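PDB 6GIO: amino acid amide racemase from Ochrobactrum anthropi, which belongs to the class-III aminotransferase family of fold-type I enzymes and binds pyridoxal-5'-phosphate in a pocket of its large domain. Local coordinates for residues L166-D171 with L183-Y188; V202-I207 with E222-R227. One frame throughout, in Å; residues are numbered along the deposited sequence.

Interaction 1 of 2, residues L166-D171 with L183-Y188; sequences LLPYPD and LELLDY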
loop_
_atom_site.group_PDB
_atom_site.type_symbol
_atom_site.label_atom_id
_atom_site.label_comp_id
_atom_site.label_asym_id
_atom_site.label_seq_id
_atom_site.Cartn_x
_atom_site.Cartn_y
_atom_site.Cartn_z
ATOM N N LEU C 166 -17.396 4.229 -19.025
ATOM C CA LEU C 166 -17.793 2.896 -18.528
ATOM C C LEU C 166 -18.710 2.096 -19.483
ATOM O O LEU C 166 -19.806 2.534 -19.820
ATOM C CB LEU C 166 -18.506 3.016 -17.192
ATOM C CG LEU C 166 -17.647 3.394 -15.995
ATOM C CD1 LEU C 166 -18.572 3.610 -14.792
ATOM C CD2 LEU C 166 -16.584 2.364 -15.646
ATOM N N LEU C 167 -18.267 0.907 -19.895
ATOM C CA LEU C 167 -19.011 0.069 -20.822
ATOM C C LEU C 167 -19.486 -1.165 -20.127
ATOM O O LEU C 167 -18.806 -1.621 -19.215
ATOM C CB LEU C 167 -18.086 -0.392 -21.939
ATOM C CG LEU C 167 -17.435 0.662 -22.838
ATOM C CD1 LEU C 167 -16.394 0.007 -23.716
ATOM C CD2 LEU C 167 -18.486 1.371 -23.666
ATOM N N PRO C 168 -20.608 -1.773 -20.594
ATOM C CA PRO C 168 -20.979 -3.075 -20.078
ATOM C C PRO C 168 -19.945 -4.140 -20.417
ATOM O O PRO C 168 -19.310 -4.122 -21.505
ATOM C CB PRO C 168 -22.323 -3.366 -20.777
ATOM C CG PRO C 168 -22.825 -2.050 -21.266
ATOM C CD PRO C 168 -21.590 -1.290 -21.588
ATOM N N TYR C 169 -19.742 -5.054 -19.477
ATOM C CA TYR C 169 -18.922 -6.231 -19.753
ATOM C C TYR C 169 -19.852 -7.363 -20.252
ATOM O O TYR C 169 -20.774 -7.776 -19.561
ATOM C CB TYR C 169 -18.114 -6.617 -18.497
ATOM C CG TYR C 169 -16.924 -7.535 -18.673
ATOM C CD1 TYR C 169 -17.084 -8.900 -18.740
ATOM C CD2 TYR C 169 -15.598 -7.021 -18.671
ATOM C CE1 TYR C 169 -15.979 -9.757 -18.813
ATOM C CE2 TYR C 169 -14.504 -7.854 -18.738
ATOM C CZ TYR C 169 -14.695 -9.229 -18.826
ATOM O OH TYR C 169 -13.611 -10.086 -18.884
ATOM N N PRO C 170 -19.646 -7.814 -21.482
ATOM C CA PRO C 170 -20.527 -8.829 -22.038
ATOM C C PRO C 170 -20.494 -10.121 -21.255
ATOM O O PRO C 170 -19.411 -10.708 -21.072
ATOM C CB PRO C 170 -19.933 -9.126 -23.410
ATOM C CG PRO C 170 -18.879 -8.139 -23.649
ATOM C CD PRO C 170 -18.601 -7.373 -22.423
ATOM N N ASP C 171 -21.674 -10.562 -20.848
ATOM C CA ASP C 171 -21.835 -11.612 -19.877
ATOM C C ASP C 171 -22.644 -12.761 -20.520
ATOM O O ASP C 171 -23.848 -12.650 -20.677
ATOM C CB ASP C 171 -22.589 -11.028 -18.704
ATOM C CG ASP C 171 -22.896 -12.045 -17.629
ATOM O OD1 ASP C 171 -22.643 -13.275 -17.809
ATOM O OD2 ASP C 171 -23.393 -11.590 -16.595
ATOM N N LEU C 183 -18.866 -3.526 -28.551
ATOM C CA LEU C 183 -17.946 -2.945 -29.534
ATOM C C LEU C 183 -18.607 -1.839 -30.307
ATOM O O LEU C 183 -17.995 -0.822 -30.602
ATOM C CB LEU C 183 -17.432 -4.007 -30.489
ATOM C CG LEU C 183 -16.561 -5.058 -29.822
ATOM C CD1 LEU C 183 -16.365 -6.266 -30.758
ATOM C CD2 LEU C 183 -15.226 -4.475 -29.311
ATOM N N GLU C 184 -19.874 -2.036 -30.675
ATOM C CA GLU C 184 -20.657 -1.031 -31.454
ATOM C C GLU C 184 -20.798 0.261 -30.624
ATOM O O GLU C 184 -20.558 1.307 -31.134
ATOM C CB GLU C 184 -21.960 -1.677 -31.960
ATOM C CG GLU C 184 -23.068 -0.713 -32.352
ATOM C CD GLU C 184 -24.223 -1.215 -33.218
ATOM O OE1 GLU C 184 -25.367 -1.248 -32.759
ATOM O OE2 GLU C 184 -23.986 -1.521 -34.362
ATOM N N LEU C 185 -21.184 0.121 -29.364
ATOM C CA LEU C 185 -21.320 1.202 -28.427
ATOM C C LEU C 185 -20.013 1.993 -28.277
ATOM O O LEU C 185 -20.034 3.213 -28.247
ATOM C CB LEU C 185 -21.801 0.662 -27.065
ATOM C CG LEU C 185 -22.082 1.638 -25.948
ATOM C CD1 LEU C 185 -23.075 2.712 -26.333
ATOM C CD2 LEU C 185 -22.642 0.882 -24.762
ATOM N N LEU C 186 -18.888 1.301 -28.201
ATOM C CA LEU C 186 -17.583 1.954 -28.103
ATOM C C LEU C 186 -17.274 2.686 -29.382
ATOM O O LEU C 186 -16.804 3.845 -29.335
ATOM C CB LEU C 186 -16.463 0.978 -27.810
ATOM C CG LEU C 186 -15.041 1.515 -27.719
ATOM C CD1 LEU C 186 -14.894 2.445 -26.517
ATOM C CD2 LEU C 186 -14.032 0.378 -27.670
ATOM N N ASP C 187 -17.527 2.029 -30.510
ATOM C CA ASP C 187 -17.315 2.683 -31.823
ATOM C C ASP C 187 -18.119 3.975 -31.896
ATOM O O ASP C 187 -17.648 4.960 -32.475
ATOM C CB ASP C 187 -17.774 1.816 -32.985
ATOM C CG ASP C 187 -16.922 0.603 -33.192
ATOM O OD1 ASP C 187 -15.713 0.587 -32.799
ATOM O OD2 ASP C 187 -17.481 -0.354 -33.784
ATOM N N TYR C 188 -19.332 3.957 -31.330
ATOM C CA TYR C 188 -20.212 5.129 -31.348
ATOM C C TYR C 188 -19.668 6.250 -30.491
ATOM O O TYR C 188 -19.652 7.398 -30.916
ATOM C CB TYR C 188 -21.642 4.792 -30.873
ATOM C CG TYR C 188 -22.639 5.893 -31.164
ATOM C CD1 TYR C 188 -23.032 6.196 -32.487
ATOM C CD2 TYR C 188 -23.212 6.616 -30.127
ATOM C CE1 TYR C 188 -23.960 7.203 -32.745
ATOM C CE2 TYR C 188 -24.123 7.614 -30.365
ATOM C CZ TYR C 188 -24.508 7.904 -31.660
ATOM O OH TYR C 188 -25.423 8.927 -31.828
#

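Interaction 2 of 2, residues V202-I207 with E222-R227; sequences VFIEPI and EALQDR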
loop_
_atom_site.group_PDB
_atom_site.type_symbol
_atom_site.label_atom_id
_atom_site.label_comp_id
_atom_site.label_asym_id
_atom_site.label_seq_id
_atom_site.Cartn_x
_atom_site.Cartn_y
_atom_site.Cartn_z
ATOM N N VAL C 202 -7.154 1.776 -21.956
ATOM C CA VAL C 202 -8.339 0.970 -21.640
ATOM C C VAL C 202 -7.875 -0.004 -20.614
ATOM O O VAL C 202 -6.806 -0.613 -20.794
ATOM C CB VAL C 202 -8.928 0.209 -22.874
ATOM C CG1 VAL C 202 -7.860 -0.506 -23.674
ATOM C CG2 VAL C 202 -10.033 -0.771 -22.474
ATOM N N PHE C 203 -8.678 -0.151 -19.546
ATOM C CA PHE C 203 -8.397 -1.112 -18.492
ATOM C C PHE C 203 -9.265 -2.334 -18.587
ATOM O O PHE C 203 -10.516 -2.232 -18.543
ATOM C CB PHE C 203 -8.610 -0.496 -17.131
ATOM C CG PHE C 203 -7.458 0.345 -16.647
ATOM C CD1 PHE C 203 -7.227 1.594 -17.191
ATOM C CD2 PHE C 203 -6.643 -0.102 -15.589
ATOM C CE1 PHE C 203 -6.179 2.395 -16.720
ATOM C CE2 PHE C 203 -5.617 0.679 -15.114
ATOM C CZ PHE C 203 -5.376 1.939 -15.672
ATOM N N ILE C 204 -8.607 -3.489 -18.619
ATOM C CA ILE C 204 -9.267 -4.784 -18.910
ATOM C C ILE C 204 -8.990 -5.791 -17.809
ATOM O O ILE C 204 -7.802 -6.136 -17.577
ATOM C CB ILE C 204 -8.723 -5.409 -20.212
ATOM C CG1 ILE C 204 -9.068 -4.568 -21.433
ATOM C CG2 ILE C 204 -9.249 -6.823 -20.399
ATOM C CD1 ILE C 204 -8.306 -5.000 -22.688
ATOM N N GLU C 205 -10.040 -6.230 -17.108
ATOM C CA GLU C 205 -9.977 -7.482 -16.378
ATOM C C GLU C 205 -10.264 -8.645 -17.367
ATOM O O GLU C 205 -11.325 -8.664 -18.003
ATOM C CB GLU C 205 -11.045 -7.540 -15.269
ATOM C CG GLU C 205 -10.938 -6.519 -14.150
ATOM C CD GLU C 205 -11.857 -6.869 -12.983
ATOM O OE1 GLU C 205 -12.754 -6.114 -12.638
ATOM O OE2 GLU C 205 -11.691 -7.926 -12.391
ATOM N N PRO C 206 -9.356 -9.628 -17.469
ATOM C CA PRO C 206 -9.567 -10.770 -18.377
ATOM C C PRO C 206 -10.614 -11.768 -17.900
ATOM O O PRO C 206 -11.110 -12.542 -18.691
ATOM C CB PRO C 206 -8.195 -11.404 -18.493
ATOM C CG PRO C 206 -7.480 -11.031 -17.233
ATOM C CD PRO C 206 -8.067 -9.722 -16.754
ATOM N N ILE C 207 -10.942 -11.736 -16.627
ATOM C CA ILE C 207 -12.171 -12.311 -16.080
ATOM C C ILE C 207 -12.650 -11.250 -15.142
ATOM O O ILE C 207 -11.868 -10.718 -14.361
ATOM C CB ILE C 207 -11.914 -13.607 -15.272
ATOM C CG1 ILE C 207 -11.312 -14.652 -16.199
ATOM C CG2 ILE C 207 -13.207 -14.097 -14.632
ATOM C CD1 ILE C 207 -10.783 -15.897 -15.530
ATOM N N GLU C 222 -9.897 -9.439 -27.448
ATOM C CA GLU C 222 -8.947 -9.195 -28.552
ATOM C C GLU C 222 -9.463 -8.153 -29.522
ATOM O O GLU C 222 -8.688 -7.347 -30.049
ATOM C CB GLU C 222 -8.589 -10.482 -29.325
ATOM C CG GLU C 222 -7.493 -10.238 -30.377
ATOM C CD GLU C 222 -6.934 -11.507 -31.014
ATOM O OE1 GLU C 222 -7.410 -12.608 -30.726
ATOM O OE2 GLU C 222 -6.003 -11.405 -31.832
ATOM N N ALA C 223 -10.764 -8.181 -29.790
ATOM C CA ALA C 223 -11.357 -7.188 -30.685
ATOM C C ALA C 223 -11.361 -5.788 -30.022
ATOM O O ALA C 223 -11.172 -4.772 -30.688
ATOM C CB ALA C 223 -12.761 -7.604 -31.100
ATOM N N LEU C 224 -11.585 -5.757 -28.704
ATOM C CA LEU C 224 -11.520 -4.523 -27.934
ATOM C C LEU C 224 -10.126 -3.925 -27.952
ATOM O O LEU C 224 -9.969 -2.726 -28.085
ATOM C CB LEU C 224 -11.868 -4.806 -26.468
ATOM C CG LEU C 224 -11.728 -3.643 -25.517
ATOM C CD1 LEU C 224 -12.617 -2.497 -25.916
ATOM C CD2 LEU C 224 -12.098 -4.111 -24.106
ATOM N N GLN C 225 -9.130 -4.775 -27.746
ATOM C CA GLN C 225 -7.731 -4.374 -27.783
ATOM C C GLN C 225 -7.463 -3.683 -29.129
ATOM O O GLN C 225 -6.997 -2.544 -29.169
ATOM C CB GLN C 225 -6.833 -5.592 -27.605
ATOM C CG GLN C 225 -5.357 -5.371 -27.889
ATOM C CD GLN C 225 -4.607 -6.668 -27.976
ATOM O OE1 GLN C 225 -3.980 -7.090 -27.011
ATOM N NE2 GLN C 225 -4.693 -7.334 -29.139
ATOM N N ASP C 226 -7.840 -4.361 -30.195
ATOM C CA ASP C 226 -7.554 -3.908 -31.568
ATOM C C ASP C 226 -8.257 -2.578 -31.908
ATOM O O ASP C 226 -7.637 -1.720 -32.541
ATOM C CB ASP C 226 -7.951 -4.990 -32.593
ATOM C CG ASP C 226 -7.044 -6.225 -32.544
ATOM O OD1 ASP C 226 -6.059 -6.259 -31.790
ATOM O OD2 ASP C 226 -7.334 -7.200 -33.258
ATOM N N ARG C 227 -9.528 -2.421 -31.492
ATOM C CA ARG C 227 -10.289 -1.155 -31.627
ATOM C C ARG C 227 -9.598 0.047 -30.959
ATOM O O ARG C 227 -9.639 1.156 -31.477
ATOM C CB ARG C 227 -11.691 -1.253 -30.986
ATOM C CG ARG C 227 -12.730 -2.138 -31.661
ATOM C CD ARG C 227 -13.216 -1.607 -32.996
ATOM N NE ARG C 227 -14.638 -1.894 -33.238
ATOM C CZ ARG C 227 -15.121 -3.067 -33.629
ATOM N NH1 ARG C 227 -16.416 -3.184 -33.842
ATOM N NH2 ARG C 227 -14.329 -4.124 -33.788
#

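Interaction 1 of 2, residues L166-D171 with L183-Y188
Leu185 is the first residue of helix segment 183-188 to meet segment 166-171, and it touches both Leu167 and Pro168. With CG anti to its backbone N (chi1 -177°), its CD2 methyl lies 4.0 Å from Pro168 CD, the ring carbon bonded to the proline nitrogen, and the two side chains cross at about a right angle. The branch carbon of the same leucine, Leu185 CG, is 4.3 Å from Leu167 CD2. This flank of the contact is only partly buried, since neither Leu185 nor Pro168 is fully covered. Leu186, one step on, works the inner flank: its CD1 comes within 4.0 Å of Leu167 CD1, again with the side chains nearly perpendicular. Leu167 thus straddles the two consecutive leucines of the helix, one methyl of its fork reaching each. Its CB points toward the helix, and a chi1 of -61° turns the fork so that CD1 faces Leu186 and CD2 faces Leu185. No hydrogen bond crosses between the segments, and the closest CA atoms, those of Leu167 and Leu186, are 7.7 Å apart. The contact therefore rests on aliphatic side chains, which bury 155 Å² in all. It is a helix laid against an edge strand: strand 164-167 is outermost in its sheet within this chain, and Leu167 bonds through its backbone to Ser134 and Ile136. Beneath helix 179-191, Ile133 of the neighbouring strand 131-135 touches both Leu167 and Leu186, while on the flank of helix 220-229 Leu183 packs on Ala223 and Leu186 on Leu224.

Interaction 2 of 2, residues V202-I207 with E222-R227
Strand residue Val202 and helix residue Gln225 bring the two backbones nearest, yet their CA atoms are still 8.2 Å apart, and no hydrogen bond spans the gap between segments 202-207 and 222-227. Val202 and Ile204, two residues apart on strand 199-204, both point their CB atoms at the helix, where Leu224 meets them. The close approaches are all made by one methyl of the helix, Leu224 CD2. A chi1 of 175° swings Leu224 CG away from the backbone N, beside the carbonyl carbon, and CD2 reaches the strand 4.1 Å from Ile204 CG1. The same methyl lies equally close to Ile204 CD1, and the two side chains meet tip to tip. Val202 makes the more distant touch, its CG2 standing 4.3 Å from Leu224 CD2. All three residues are buried and supply most of the 129 Å² hidden between the segments, Gln225 adding a smaller share. Gln225 gives this core a polar border: its amide NE2 donates to Asp226 OD1 at 3.2 Å, a nearly straight bond (169°) that keeps to the amide plane but meets the syn side of the carboxylate 29° out of its plane. Gln225 OE1 accepts from the backbone N of Glu259, so both ends of the amide are engaged. The contact packs the helix of a beta-alpha-beta unit, strand 199-204, helix 220-229 and strand 234-238, onto its first strand. Strand 234-238 continues the layer through Val235, touched by Ile204 and Gln225; strand 131-135, on the other edge of strand 199-204, supplies Ile133 beside Val202 and Phe135 beside Leu224.

How the interactions relate
Interaction 1 closes before interaction 2 opens, and their centres lie 11 Å apart over one mixed sheet, as successive strand-helix steps. After helix 179-191 the chain enters strand 199-204, passing over strand 131-135, which lies between the strands of the two contacts. The helices are joined by a salt bridge, Asp187 OD1 to Arg227 NE at 2.7 Å. In the loops that follow the strands, Tyr169 OH probably hydrogen-bonds Glu205 O, 2.8 Å away. Glu205 also lines the pyridoxal-5'-phosphate pocket, with its carboxylate held by Ser209 OG and Tyr139 N. The chain leaving strand 199-204 thus runs into the cofactor pocket, and interaction 1 is tied to it through Tyr169.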